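Local coordinates for uncharacterized protein (Clostridium sporogenes, PDB 4Q0Y) that is of unknown function but adopts a hot-dog, thioesterase-like fold and is found as an assembly of two copies, at residues E34-I42 against N119-L128; D86-L94 against S102-E110. All coordinates share one frame; numbering follows the deposited sequence.

Interaction 1 of 2, residues E34-I42 against N119-L128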
ATOM      1  N   GLU B  34       8.686  -1.713   7.001  1.00 16.34           N
ATOM      2  CA  GLU B  34       8.134  -0.501   6.402  1.00 18.88           C
ATOM      3  C   GLU B  34       8.585  -0.277   4.949  1.00 16.81           C
ATOM      4  O   GLU B  34       7.764   0.103   4.106  1.00 16.87           O
ATOM      5  CB  GLU B  34       8.428   0.720   7.271  1.00 21.22           C
ATOM      6  CG  GLU B  34       8.006   2.021   6.619  1.00 22.80           C
ATOM      7  CD  GLU B  34       7.662   3.141   7.580  1.00 30.26           C
ATOM      8  OE1 GLU B  34       7.664   2.983   8.819  1.00 35.28           O
ATOM      9  OE2 GLU B  34       7.346   4.217   7.052  1.00 33.68           O
ATOM     10  N   LYS B  35       9.864  -0.513   4.648  1.00 16.41           N
ATOM     11  CA  LYS B  35      10.365  -0.375   3.271  1.00 15.52           C
ATOM     12  C   LYS B  35       9.719  -1.417   2.345  1.00 14.57           C
ATOM     13  O   LYS B  35       9.286  -1.086   1.234  1.00 14.02           O
ATOM     14  CB  LYS B  35      11.869  -0.515   3.218  1.00 14.70           C
ATOM     15  CG  LYS B  35      12.583   0.610   3.948  1.00 16.57           C
ATOM     16  CD  LYS B  35      14.090   0.400   3.944  1.00 17.62           C
ATOM     17  CE  LYS B  35      14.699   1.642   4.589  1.00 21.47           C
ATOM     18  NZ  LYS B  35      16.156   1.480   4.822  1.00 28.64           N
ATOM     19  N   LEU B  36       9.610  -2.647   2.843  1.00 14.48           N
ATOM     20  CA  LEU B  36       8.986  -3.740   2.080  1.00 12.89           C
ATOM     21  C   LEU B  36       7.508  -3.464   1.797  1.00 13.46           C
ATOM     22  O   LEU B  36       7.039  -3.670   0.647  1.00 13.27           O
ATOM     23  CB  LEU B  36       9.173  -5.081   2.781  1.00 14.34           C
ATOM     24  CG  LEU B  36      10.628  -5.552   2.909  1.00 15.75           C
ATOM     25  CD1 LEU B  36      10.676  -6.806   3.758  1.00 17.20           C
ATOM     26  CD2 LEU B  36      11.285  -5.774   1.556  1.00 16.97           C
ATOM     27  N   SER B  37       6.795  -2.973   2.810  1.00 14.15           N
ATOM     28  CA  SER B  37       5.371  -2.596   2.668  1.00 15.42           C
ATOM     29  C   SER B  37       5.186  -1.500   1.607  1.00 15.55           C
ATOM     30  O   SER B  37       4.330  -1.626   0.737  1.00 14.49           O
ATOM     31  CB  SER B  37       4.798  -2.131   4.016  1.00 19.04           C
ATOM     32  OG  SER B  37       3.517  -1.497   3.925  1.00 19.08           O
ATOM     33  N   LYS B  38       6.039  -0.469   1.647  1.00 15.03           N
ATOM     34  CA  LYS B  38       5.984   0.588   0.635  1.00 15.44           C
ATOM     35  C   LYS B  38       6.271   0.074  -0.789  1.00 13.97           C
ATOM     36  O   LYS B  38       5.561   0.447  -1.756  1.00 15.39           O
ATOM     37  CB  LYS B  38       6.918   1.730   0.987  1.00 17.34           C
ATOM     38  CG  LYS B  38       6.484   2.547   2.182  1.00 16.29           C
ATOM     39  CD  LYS B  38       7.621   3.437   2.646  1.00 20.06           C
ATOM     40  CE  LYS B  38       7.279   4.283   3.829  1.00 23.91           C
ATOM     41  NZ  LYS B  38       8.424   5.148   4.254  1.00 28.51           N
ATOM     42  N   PHE B  39       7.235  -0.830  -0.929  1.00 13.04           N
ATOM     43  CA  PHE B  39       7.534  -1.415  -2.263  1.00 12.97           C
ATOM     44  C   PHE B  39       6.395  -2.312  -2.760  1.00 12.58           C
ATOM     45  O   PHE B  39       6.055  -2.286  -3.945  1.00 12.31           O
ATOM     46  CB  PHE B  39       8.840  -2.176  -2.273  1.00 14.19           C
ATOM     47  CG  PHE B  39       9.370  -2.421  -3.665  1.00 13.06           C
ATOM     48  CD1 PHE B  39       9.817  -1.351  -4.428  1.00 15.89           C
ATOM     49  CD2 PHE B  39       9.335  -3.681  -4.233  1.00 17.07           C
ATOM     50  CE1 PHE B  39      10.266  -1.556  -5.730  1.00 17.27           C
ATOM     51  CE2 PHE B  39       9.799  -3.907  -5.525  1.00 17.36           C
ATOM     52  CZ  PHE B  39      10.261  -2.841  -6.274  1.00 18.49           C
ATOM     53  N   LYS B  40       5.776  -3.062  -1.853  1.00 14.01           N
ATOM     54  CA  LYS B  40       4.597  -3.890  -2.198  1.00 14.02           C
ATOM     55  C   LYS B  40       3.506  -3.041  -2.837  1.00 13.52           C
ATOM     56  O   LYS B  40       2.925  -3.427  -3.852  1.00 15.28           O
ATOM     57  CB  LYS B  40       4.028  -4.607  -0.968  1.00 15.39           C
ATOM     58  CG  LYS B  40       2.859  -5.540  -1.289  1.00 19.29           C
ATOM     59  CD  LYS B  40       2.228  -6.127  -0.023  1.00 23.11           C
ATOM     60  CE  LYS B  40       0.851  -5.582   0.260  1.00 28.26           C
ATOM     61  NZ  LYS B  40       0.196  -6.286   1.396  1.00 28.79           N
ATOM     62  N   VAL B  41       3.197  -1.916  -2.199  1.00 15.26           N
ATOM     63  CA  VAL B  41       2.126  -1.037  -2.644  1.00 17.60           C
ATOM     64  C   VAL B  41       2.398  -0.552  -4.080  1.00 16.81           C
ATOM     65  O   VAL B  41       1.508  -0.607  -4.929  1.00 18.32           O
ATOM     66  CB  VAL B  41       1.912   0.133  -1.667  1.00 18.95           C
ATOM     67  CG1 VAL B  41       1.028   1.220  -2.261  1.00 20.92           C
ATOM     68  CG2 VAL B  41       1.295  -0.402  -0.365  1.00 21.94           C
ATOM     69  N   ILE B  42       3.640  -0.136  -4.350  1.00 17.09           N
ATOM     70  CA  ILE B  42       4.041   0.256  -5.718  1.00 17.52           C
ATOM     71  C   ILE B  42       3.847  -0.900  -6.704  1.00 16.85           C
ATOM     72  O   ILE B  42       3.199  -0.712  -7.747  1.00 17.03           O
ATOM     73  CB  ILE B  42       5.501   0.762  -5.766  1.00 17.80           C
ATOM     74  CG1 ILE B  42       5.566   2.112  -5.057  1.00 21.61           C
ATOM     75  CG2 ILE B  42       6.014   0.835  -7.219  1.00 16.55           C
ATOM     76  CD1 ILE B  42       6.969   2.583  -4.757  1.00 22.47           C
ATOM     77  N   ASN B 119       5.975   8.732  -6.281  1.00 18.62           N
ATOM     78  CA  ASN B 119       6.541   7.387  -6.222  1.00 17.14           C
ATOM     79  C   ASN B 119       8.059   7.359  -6.111  1.00 15.17           C
ATOM     80  O   ASN B 119       8.622   6.530  -5.378  1.00 15.79           O
ATOM     81  CB  ASN B 119       6.060   6.547  -7.408  1.00 19.13           C
ATOM     82  CG  ASN B 119       4.649   6.061  -7.186  1.00 23.46           C
ATOM     83  OD1 ASN B 119       4.408   5.316  -6.229  1.00 27.41           O
ATOM     84  ND2 ASN B 119       3.724   6.472  -8.030  1.00 24.36           N
ATOM     85  N   THR B 120       8.729   8.256  -6.822  1.00 16.37           N
ATOM     86  CA  THR B 120      10.183   8.392  -6.713  1.00 15.79           C
ATOM     87  C   THR B 120      10.607   8.714  -5.282  1.00 16.94           C
ATOM     88  O   THR B 120      11.584   8.135  -4.806  1.00 16.93           O
ATOM     89  CB  THR B 120      10.706   9.456  -7.700  1.00 18.63           C
ATOM     90  OG1 THR B 120      10.530   8.944  -9.013  1.00 17.01           O
ATOM     91  CG2 THR B 120      12.192   9.778  -7.498  1.00 19.68           C
ATOM     92  N   ASN B 121       9.868   9.593  -4.611  1.00 17.50           N
ATOM     93  CA  ASN B 121      10.166   9.966  -3.227  1.00 19.96           C
ATOM     94  C   ASN B 121      10.082   8.733  -2.303  1.00 17.90           C
ATOM     95  O   ASN B 121      10.958   8.510  -1.450  1.00 17.46           O
ATOM     96  CB  ASN B 121       9.241  11.118  -2.778  1.00 24.02           C
ATOM     97  CG  ASN B 121       9.502  12.433  -3.535  1.00 29.52           C
ATOM     98  OD1 ASN B 121      10.540  12.627  -4.180  1.00 34.60           O
ATOM     99  ND2 ASN B 121       8.547  13.338  -3.458  1.00 34.78           N
ATOM    100  N   ILE B 122       9.071   7.893  -2.537  1.00 15.86           N
ATOM    101  CA  ILE B 122       8.908   6.630  -1.792  1.00 18.15           C
ATOM    102  C   ILE B 122      10.083   5.669  -2.107  1.00 15.86           C
ATOM    103  O   ILE B 122      10.649   5.064  -1.198  1.00 15.94           O
ATOM    104  CB  ILE B 122       7.536   5.971  -2.072  1.00 18.72           C
ATOM    105  CG1 ILE B 122       6.402   6.865  -1.559  1.00 22.77           C
ATOM    106  CG2 ILE B 122       7.444   4.572  -1.452  1.00 18.61           C
ATOM    107  CD1 ILE B 122       5.049   6.517  -2.142  1.00 26.60           C
ATOM    108  N   LEU B 123      10.436   5.533  -3.387  1.00 14.48           N
ATOM    109  CA  LEU B 123      11.561   4.684  -3.791  1.00 15.16           C
ATOM    110  C   LEU B 123      12.882   5.129  -3.185  1.00 14.69           C
ATOM    111  O   LEU B 123      13.677   4.286  -2.761  1.00 14.97           O
ATOM    112  CB  LEU B 123      11.680   4.592  -5.308  1.00 14.67           C
ATOM    113  CG  LEU B 123      10.549   3.813  -5.987  1.00 16.14           C
ATOM    114  CD1 LEU B 123      10.609   4.066  -7.487  1.00 17.27           C
ATOM    115  CD2 LEU B 123      10.608   2.330  -5.680  1.00 16.09           C
ATOM    116  N   LYS B 124      13.081   6.450  -3.104  1.00 15.53           N
ATOM    117  CA  LYS B 124      14.248   7.012  -2.399  1.00 16.96           C
ATOM    118  C   LYS B 124      14.306   6.616  -0.922  1.00 19.30           C
ATOM    119  O   LYS B 124      15.384   6.319  -0.419  1.00 22.13           O
ATOM    120  CB  LYS B 124      14.351   8.528  -2.587  1.00 17.18           C
ATOM    121  CG  LYS B 124      14.738   8.881  -4.024  1.00 19.15           C
ATOM    122  CD  LYS B 124      14.545  10.337  -4.409  1.00 21.68           C
ATOM    123  CE  LYS B 124      15.392  11.284  -3.591  1.00 27.07           C
ATOM    124  NZ  LYS B 124      15.233  12.680  -4.105  1.00 26.16           N
ATOM    125  N   GLU B 125      13.147   6.547  -0.258  1.00 19.23           N
ATOM    126  CA  GLU B 125      13.074   6.061   1.126  1.00 22.40           C
ATOM    127  C   GLU B 125      13.452   4.574   1.225  1.00 19.13           C
ATOM    128  O   GLU B 125      14.208   4.177   2.129  1.00 19.54           O
ATOM    129  CB  GLU B 125      11.693   6.291   1.759  1.00 23.34           C
ATOM    130  CG  GLU B 125      11.373   7.762   1.954  1.00 25.08           C
ATOM    131  CD  GLU B 125       9.910   8.064   2.230  1.00 28.97           C
ATOM    132  OE1 GLU B 125       9.079   7.138   2.353  1.00 27.63           O
ATOM    133  OE2 GLU B 125       9.598   9.272   2.274  1.00 36.61           O
ATOM    134  N   ILE B 126      12.915   3.776   0.312  1.00 15.84           N
ATOM    135  CA  ILE B 126      13.145   2.321   0.301  1.00 15.41           C
ATOM    136  C   ILE B 126      14.625   1.966   0.054  1.00 16.04           C
ATOM    137  O   ILE B 126      15.179   1.072   0.746  1.00 16.77           O
ATOM    138  CB  ILE B 126      12.285   1.603  -0.759  1.00 16.68           C
ATOM    139  CG1 ILE B 126      10.808   1.739  -0.401  1.00 17.62           C
ATOM    140  CG2 ILE B 126      12.673   0.126  -0.911  1.00 16.43           C
ATOM    141  CD1 ILE B 126       9.881   1.532  -1.580  1.00 18.30           C
ATOM    142  N   PHE B 127      15.241   2.666  -0.891  1.00 16.78           N
ATOM    143  CA  PHE B 127      16.609   2.371  -1.319  1.00 18.39           C
ATOM    144  C   PHE B 127      17.690   3.256  -0.670  1.00 19.66           C
ATOM    145  O   PHE B 127      18.854   3.188  -1.072  1.00 23.02           O
ATOM    146  CB  PHE B 127      16.685   2.332  -2.845  1.00 18.99           C
ATOM    147  CG  PHE B 127      15.926   1.176  -3.422  1.00 17.57           C
ATOM    148  CD1 PHE B 127      16.447  -0.122  -3.312  1.00 17.93           C
ATOM    149  CD2 PHE B 127      14.645   1.346  -3.947  1.00 17.73           C
ATOM    150  CE1 PHE B 127      15.728  -1.201  -3.761  1.00 17.65           C
ATOM    151  CE2 PHE B 127      13.912   0.268  -4.393  1.00 17.76           C
ATOM    152  CZ  PHE B 127      14.459  -1.016  -4.309  1.00 18.81           C
ATOM    153  N   LEU B 128      17.336   4.016   0.368  1.00 21.42           N
ATOM    154  CA  LEU B 128      18.316   4.799   1.140  1.00 25.37           C
ATOM    155  C   LEU B 128      19.240   3.839   1.908  1.00 25.69           C
ATOM    156  O   LEU B 128      18.731   2.935   2.566  1.00 25.89           O
ATOM    157  CB  LEU B 128      17.600   5.707   2.159  1.00 26.64           C
ATOM    158  CG  LEU B 128      18.410   6.572   3.138  1.00 32.40           C
ATOM    159  CD1 LEU B 128      19.257   7.577   2.380  1.00 33.39           C
ATOM    160  CD2 LEU B 128      17.474   7.278   4.101  1.00 35.61           C
TER
HETATM  161  O   HOH W   1      17.477   0.551   2.048  1.00 20.66           O
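Two helices lying on the same face of the antiparallel sheet, 34-42 and 119-126, run nearly antiparallel here, their axes 9.5 Å apart and crossing at -147°, and meet through K38 and I42 on one side and I122, L123 and I126 on the other. The apolar seam is built by methyl branches. I42 CD1 reaches between I122 CG2 and L123 CD2, lying 3.8 Å from the latter, while its CG1 passes N119 OD1. One turn back along helix 34-42 from I42, F39 meets I126 CD1 with its backbone N and CB, and K38 CB packs on I122 CG2. With its CG anti to the backbone N (chi1 -163°), the F39 ring is carried down toward the sheet; L123 CD2 comes to its edge, 3.9 Å from F39 CE1. Strands 4-15, 68-80 and 83-95 supply I11, I72 and I93 around this ring.

Above the seam the contact turns polar. The extended chain of K38 meets E125 at about a right angle, and K38 NZ donates to E125 OE1 over 2.8 Å, approaching from above the carboxylate plane rather than within it. The same ammonium forms a salt bridge to E34 OE2 of its own helix, 3.1 Å from K38 NZ, whose hydrogen bond is weak, so one lysine joins two carboxylates that would otherwise probably repel each other. At the end away from I42, K35 lays its aliphatic chain alongside the backbone of E125 and I126, CD 3.4 Å from I126 O. A water accepts from K35 NZ and donates to I126 O and L128 O, so these two carbonyls share one bridging molecule. A salt-bridge network over an apolar seam thus joins the helices of an antiparallel helix pair packed on the sheet of a hot-dog-like fold.

Interaction 2 of 2, residues D86-L94 against S102-E110; sequences DGYFLLYIL and SYIIFSGTE
The hydroxyl of Y92 is gripped twice: S107 OG lies 2.8 Å from Y92 OH, and a water the same distance from Y92 OH is held in addition by G108 N, which donates to it. Either hydroxyl of the Y92-S107 pair could be the donor. S107 OG stands anti to its own backbone N (chi1 179°), which brings it up to the phenol end of Y92, oblique to the ring, while farther back on the same ring CD2 packs against I105 CG2. H71 of the adjoining strand 68-80 stacks with the Y92 ring.

Beneath these side chains the backbones form a regular antiparallel pairing. Y92 with I105 and L94 with Y103 are hydrogen-bonded pairs, each joined by two N-H...O=C bonds in the carbonyl plane, the straightest being L94 N to Y103 O at 172°. Between and beyond them, I93-I104 and L91-F106 are non-hydrogen-bonded pairs. This is the beta hairpin of strands 83-95 and 102-106 within the seven-stranded sheet of the hot-dog-like fold. Its bonding runs on past F106, where S107 N donates to L90 O over 2.9 Å, though tilted from the carbonyl plane. A type II turn from F106 to T109 then bends the chain away, with G108 at positive phi and T109 OG1 donating to F106 O at 2.7 Å.

On the face carrying L91, I93, I104 and F106, the contact is apolar. L91 and F106 lie side by side, and L91 CD2 sits over the F106 ring, 3.6 Å from its centroid, in a CH-pi contact. The edge of F106 in turn points at the face of F89 in a T-shaped stack, planes at 84° and centroids 5.5 Å apart. M43 of helix 33-44 touches F89, L91 and F106, while I93 CD1 packs against I104 CG1, 3.8 Å away.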
ATOM      1  N   ASP B  86       4.777 -18.784  -3.118  1.00 14.15           N
ATOM      2  CA  ASP B  86       6.029 -18.068  -3.052  1.00 14.99           C
ATOM      3  C   ASP B  86       6.487 -17.753  -4.458  1.00 16.44           C
ATOM      4  O   ASP B  86       6.338 -18.577  -5.357  1.00 16.97           O
ATOM      5  CB  ASP B  86       7.101 -18.902  -2.356  1.00 17.46           C
ATOM      6  CG  ASP B  86       6.737 -19.234  -0.924  1.00 21.09           C
ATOM      7  OD1 ASP B  86       6.430 -18.318  -0.142  1.00 24.99           O
ATOM      8  OD2 ASP B  86       6.741 -20.427  -0.557  1.00 26.89           O
ATOM      9  N   GLY B  87       7.061 -16.576  -4.625  1.00 15.34           N
ATOM     10  CA  GLY B  87       7.558 -16.136  -5.911  1.00 15.49           C
ATOM     11  C   GLY B  87       8.609 -15.055  -5.765  1.00 16.14           C
ATOM     12  O   GLY B  87       9.032 -14.712  -4.663  1.00 13.60           O
ATOM     13  N   TYR B  88       8.994 -14.501  -6.909  1.00 14.37           N
ATOM     14  CA  TYR B  88       9.910 -13.378  -6.972  1.00 13.69           C
ATOM     15  C   TYR B  88       9.825 -12.706  -8.328  1.00 13.98           C
ATOM     16  O   TYR B  88       9.245 -13.259  -9.287  1.00 16.07           O
ATOM     17  CB  TYR B  88      11.364 -13.815  -6.702  1.00 15.32           C
ATOM     18  CG  TYR B  88      11.912 -14.793  -7.703  1.00 17.39           C
ATOM     19  CD1 TYR B  88      11.709 -16.181  -7.563  1.00 22.27           C
ATOM     20  CD2 TYR B  88      12.596 -14.334  -8.838  1.00 17.50           C
ATOM     21  CE1 TYR B  88      12.184 -17.075  -8.515  1.00 22.93           C
ATOM     22  CE2 TYR B  88      13.098 -15.237  -9.786  1.00 21.78           C
ATOM     23  CZ  TYR B  88      12.878 -16.591  -9.621  1.00 23.52           C
ATOM     24  OH  TYR B  88      13.354 -17.456 -10.551  1.00 29.16           O
ATOM     25  N   PHE B  89      10.395 -11.512  -8.391  1.00 13.89           N
ATOM     26  CA  PHE B  89      10.615 -10.806  -9.658  1.00 15.60           C
ATOM     27  C   PHE B  89      12.096 -10.501  -9.782  1.00 15.71           C
ATOM     28  O   PHE B  89      12.812 -10.424  -8.786  1.00 14.33           O
ATOM     29  CB  PHE B  89       9.836  -9.493  -9.766  1.00 16.39           C
ATOM     30  CG  PHE B  89       8.354  -9.661  -9.852  1.00 20.48           C
ATOM     31  CD1 PHE B  89       7.780 -10.331 -10.926  1.00 23.94           C
ATOM     32  CD2 PHE B  89       7.528  -9.117  -8.875  1.00 23.35           C
ATOM     33  CE1 PHE B  89       6.395 -10.498 -11.004  1.00 26.40           C
ATOM     34  CE2 PHE B  89       6.147  -9.278  -8.949  1.00 24.94           C
ATOM     35  CZ  PHE B  89       5.582  -9.973 -10.002  1.00 23.66           C
ATOM     36  N   LEU B  90      12.562 -10.362 -11.020  1.00 13.60           N
ATOM     37  CA  LEU B  90      13.901  -9.879 -11.327  1.00 13.45           C
ATOM     38  C   LEU B  90      13.687  -8.550 -12.056  1.00 13.07           C
ATOM     39  O   LEU B  90      13.116  -8.525 -13.150  1.00 13.04           O
ATOM     40  CB  LEU B  90      14.656 -10.866 -12.206  1.00 15.45           C
ATOM     41  CG  LEU B  90      14.852 -12.263 -11.593  1.00 15.64           C
ATOM     42  CD1 LEU B  90      15.554 -13.167 -12.575  1.00 19.77           C
ATOM     43  CD2 LEU B  90      15.622 -12.174 -10.283  1.00 13.66           C
ATOM     44  N   LEU B  91      14.081  -7.458 -11.403  1.00 12.21           N
ATOM     45  CA  LEU B  91      13.829  -6.110 -11.898  1.00 12.61           C
ATOM     46  C   LEU B  91      15.114  -5.324 -12.026  1.00 13.09           C
ATOM     47  O   LEU B  91      16.047  -5.509 -11.256  1.00 11.83           O
ATOM     48  CB  LEU B  91      12.895  -5.370 -10.958  1.00 12.77           C
ATOM     49  CG  LEU B  91      11.607  -6.072 -10.517  1.00 14.07           C
ATOM     50  CD1 LEU B  91      10.923  -5.233  -9.452  1.00 14.57           C
ATOM     51  CD2 LEU B  91      10.698  -6.287 -11.709  1.00 15.43           C
ATOM     52  N   TYR B  92      15.128  -4.399 -12.989  1.00 10.94           N
ATOM     53  CA  TYR B  92      16.117  -3.300 -13.025  1.00 11.98           C
ATOM     54  C   TYR B  92      15.372  -2.072 -12.540  1.00 13.08           C
ATOM     55  O   TYR B  92      14.263  -1.799 -13.010  1.00 13.67           O
ATOM     56  CB  TYR B  92      16.689  -3.056 -14.436  1.00 12.25           C
ATOM     57  CG  TYR B  92      17.013  -4.315 -15.250  1.00 13.28           C
ATOM     58  CD1 TYR B  92      17.590  -5.461 -14.653  1.00 13.62           C
ATOM     59  CD2 TYR B  92      16.813  -4.331 -16.625  1.00 14.34           C
ATOM     60  CE1 TYR B  92      17.885  -6.596 -15.398  1.00 14.52           C
ATOM     61  CE2 TYR B  92      17.108  -5.464 -17.383  1.00 14.98           C
ATOM     62  CZ  TYR B  92      17.637  -6.593 -16.763  1.00 14.84           C
ATOM     63  OH  TYR B  92      17.948  -7.706 -17.500  1.00 15.99           O
ATOM     64  N   ILE B  93      15.975  -1.316 -11.622  1.00 12.63           N
ATOM     65  CA  ILE B  93      15.318  -0.116 -11.098  1.00 13.33           C
ATOM     66  C   ILE B  93      16.245   1.082 -11.221  1.00 13.01           C
ATOM     67  O   ILE B  93      17.430   0.965 -10.923  1.00 12.33           O
ATOM     68  CB  ILE B  93      14.764  -0.342  -9.666  1.00 16.09           C
ATOM     69  CG1 ILE B  93      13.805   0.771  -9.282  1.00 17.62           C
ATOM     70  CG2 ILE B  93      15.881  -0.481  -8.635  1.00 16.61           C
ATOM     71  CD1 ILE B  93      12.807   0.362  -8.221  1.00 19.64           C
ATOM     72  N   LEU B  94      15.689   2.190 -11.738  1.00 13.92           N
ATOM     73  CA  LEU B  94      16.406   3.449 -11.930  1.00 13.83           C
ATOM     74  C   LEU B  94      15.598   4.501 -11.193  1.00 14.85           C
ATOM     75  O   LEU B  94      14.471   4.801 -11.589  1.00 13.39           O
ATOM     76  CB  LEU B  94      16.490   3.760 -13.413  1.00 14.38           C
ATOM     77  CG  LEU B  94      17.223   2.744 -14.274  1.00 16.55           C
ATOM     78  CD1 LEU B  94      16.990   3.064 -15.751  1.00 19.00           C
ATOM     79  CD2 LEU B  94      18.702   2.717 -13.935  1.00 17.94           C
ATOM     80  N   SER B 102      11.241   7.865 -12.048  1.00 14.77           N
ATOM     81  CA  SER B 102      11.894   6.587 -11.863  1.00 13.94           C
ATOM     82  C   SER B 102      11.374   5.577 -12.854  1.00 14.81           C
ATOM     83  O   SER B 102      10.296   5.773 -13.411  1.00 14.64           O
ATOM     84  CB  SER B 102      11.684   6.060 -10.433  1.00 14.75           C
ATOM     85  OG  SER B 102      12.216   6.965  -9.486  1.00 16.03           O
ATOM     86  N   TYR B 103      12.133   4.500 -13.044  1.00 14.98           N
ATOM     87  CA  TYR B 103      11.784   3.418 -13.968  1.00 14.20           C
ATOM     88  C   TYR B 103      11.955   2.056 -13.313  1.00 14.04           C
ATOM     89  O   TYR B 103      12.922   1.828 -12.598  1.00 14.25           O
ATOM     90  CB  TYR B 103      12.644   3.460 -15.207  1.00 14.32           C
ATOM     91  CG  TYR B 103      12.489   4.749 -15.983  1.00 17.20           C
ATOM     92  CD1 TYR B 103      13.215   5.889 -15.631  1.00 18.96           C
ATOM     93  CD2 TYR B 103      11.597   4.845 -17.024  1.00 20.60           C
ATOM     94  CE1 TYR B 103      13.055   7.092 -16.326  1.00 22.27           C
ATOM     95  CE2 TYR B 103      11.433   6.037 -17.741  1.00 22.28           C
ATOM     96  CZ  TYR B 103      12.165   7.149 -17.386  1.00 24.89           C
ATOM     97  OH  TYR B 103      11.977   8.326 -18.083  1.00 31.84           O
ATOM     98  N   ILE B 104      11.015   1.153 -13.611  1.00 14.70           N
ATOM     99  CA  ILE B 104      11.110  -0.261 -13.246  1.00 15.36           C
ATOM    100  C   ILE B 104      11.020  -1.070 -14.547  1.00 15.40           C
ATOM    101  O   ILE B 104      10.079  -0.873 -15.315  1.00 17.15           O
ATOM    102  CB  ILE B 104       9.986  -0.678 -12.279  1.00 16.78           C
ATOM    103  CG1 ILE B 104      10.184   0.051 -10.936  1.00 15.95           C
ATOM    104  CG2 ILE B 104       9.955  -2.207 -12.101  1.00 18.67           C
ATOM    105  CD1 ILE B 104       9.010  -0.047  -9.987  1.00 18.08           C
ATOM    106  N   ILE B 105      12.009  -1.934 -14.796  1.00 14.02           N
ATOM    107  CA  ILE B 105      12.051  -2.780 -15.986  1.00 15.23           C
ATOM    108  C   ILE B 105      12.045  -4.233 -15.515  1.00 13.31           C
ATOM    109  O   ILE B 105      12.796  -4.591 -14.625  1.00 14.26           O
ATOM    110  CB  ILE B 105      13.331  -2.507 -16.815  1.00 15.17           C
ATOM    111  CG1 ILE B 105      13.409  -1.035 -17.262  1.00 17.58           C
ATOM    112  CG2 ILE B 105      13.430  -3.452 -18.019  1.00 15.91           C
ATOM    113  CD1 ILE B 105      14.790  -0.629 -17.743  1.00 19.75           C
ATOM    114  N   PHE B 106      11.230  -5.066 -16.142  1.00 14.16           N
ATOM    115  CA  PHE B 106      11.177  -6.493 -15.778  1.00 12.90           C
ATOM    116  C   PHE B 106      12.255  -7.195 -16.597  1.00 13.32           C
ATOM    117  O   PHE B 106      12.176  -7.220 -17.818  1.00 14.27           O
ATOM    118  CB  PHE B 106       9.782  -7.059 -16.027  1.00 13.38           C
ATOM    119  CG  PHE B 106       8.776  -6.656 -14.984  1.00 13.99           C
ATOM    120  CD1 PHE B 106       8.264  -5.371 -14.953  1.00 15.15           C
ATOM    121  CD2 PHE B 106       8.377  -7.544 -14.000  1.00 13.04           C
ATOM    122  CE1 PHE B 106       7.376  -4.979 -13.971  1.00 13.85           C
ATOM    123  CE2 PHE B 106       7.478  -7.161 -13.009  1.00 14.20           C
ATOM    124  CZ  PHE B 106       6.961  -5.883 -13.004  1.00 15.02           C
ATOM    125  N   SER B 107      13.267  -7.734 -15.913  1.00 13.57           N
ATOM    126  CA  SER B 107      14.432  -8.397 -16.517  1.00 13.48           C
ATOM    127  C   SER B 107      13.995  -9.532 -17.435  1.00 13.54           C
ATOM    128  O   SER B 107      13.091 -10.307 -17.084  1.00 15.86           O
ATOM    129  CB  SER B 107      15.362  -8.985 -15.440  1.00 15.58           C
ATOM    130  OG  SER B 107      16.476  -9.642 -16.041  1.00 18.84           O
ATOM    131  N   GLY B 108      14.612  -9.604 -18.611  1.00 12.83           N
ATOM    132  CA  GLY B 108      14.301 -10.608 -19.601  1.00 14.70           C
ATOM    133  C   GLY B 108      13.025 -10.344 -20.389  1.00 14.34           C
ATOM    134  O   GLY B 108      12.551 -11.239 -21.084  1.00 18.04           O
ATOM    135  N   THR B 109      12.493  -9.106 -20.284  1.00 14.02           N
ATOM    136  CA  THR B 109      11.296  -8.676 -20.990  1.00 14.90           C
ATOM    137  C   THR B 109      11.408  -7.214 -21.434  1.00 14.98           C
ATOM    138  O   THR B 109      12.309  -6.486 -21.034  1.00 15.17           O
ATOM    139  CB  THR B 109      10.003  -8.777 -20.121  1.00 15.52           C
ATOM    140  OG1 THR B 109       9.886  -7.632 -19.283  1.00 17.93           O
ATOM    141  CG2 THR B 109       9.952 -10.041 -19.263  1.00 16.60           C
ATOM    142  N   GLU B 110      10.443  -6.809 -22.256  1.00 16.21           N
ATOM    143  CA  GLU B 110      10.283  -5.391 -22.619  1.00 17.26           C
ATOM    144  C   GLU B 110       9.144  -4.682 -21.842  1.00 18.97           C
ATOM    145  O   GLU B 110       8.618  -3.645 -22.294  1.00 22.53           O
ATOM    146  CB  GLU B 110      10.136  -5.261 -24.129  1.00 18.75           C
ATOM    147  CG  GLU B 110      11.369  -5.731 -24.880  1.00 18.82           C
ATOM    148  CD  GLU B 110      11.253  -5.450 -26.365  1.00 20.78           C
ATOM    149  OE1 GLU B 110      11.564  -4.303 -26.760  1.00 25.51           O
ATOM    150  OE2 GLU B 110      10.841  -6.297 -27.158  1.00 20.42           O
TER
HETATM  151  O   HOH W   2      11.035 -10.276 -15.244  1.00 26.24           O
HETATM  152  O   HOH W   3      16.468  -7.828 -19.845  1.00 17.11           O

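In the fold
From the N terminus, the chain lays down strands 4-15 and 26-30 and then helix 33-44, which opens the long loop that interaction 1 closes at helix 117-126, the nearer ends of its segments being 77 residues apart. Interaction 2 is nested inside that loop: after strands 52-55 and 68-80, strand 83-95 turns back through a short connection to pair with 102-106. Strand 112-115 then leads into the second helix. The two contacts touch where helix meets sheet. T120 OG1 probably hydrogen-bonds S102 OG, L123 packs on S102 and I93, and F127 also reaches I93. Together they tie the helix pair to the central hairpin beneath it.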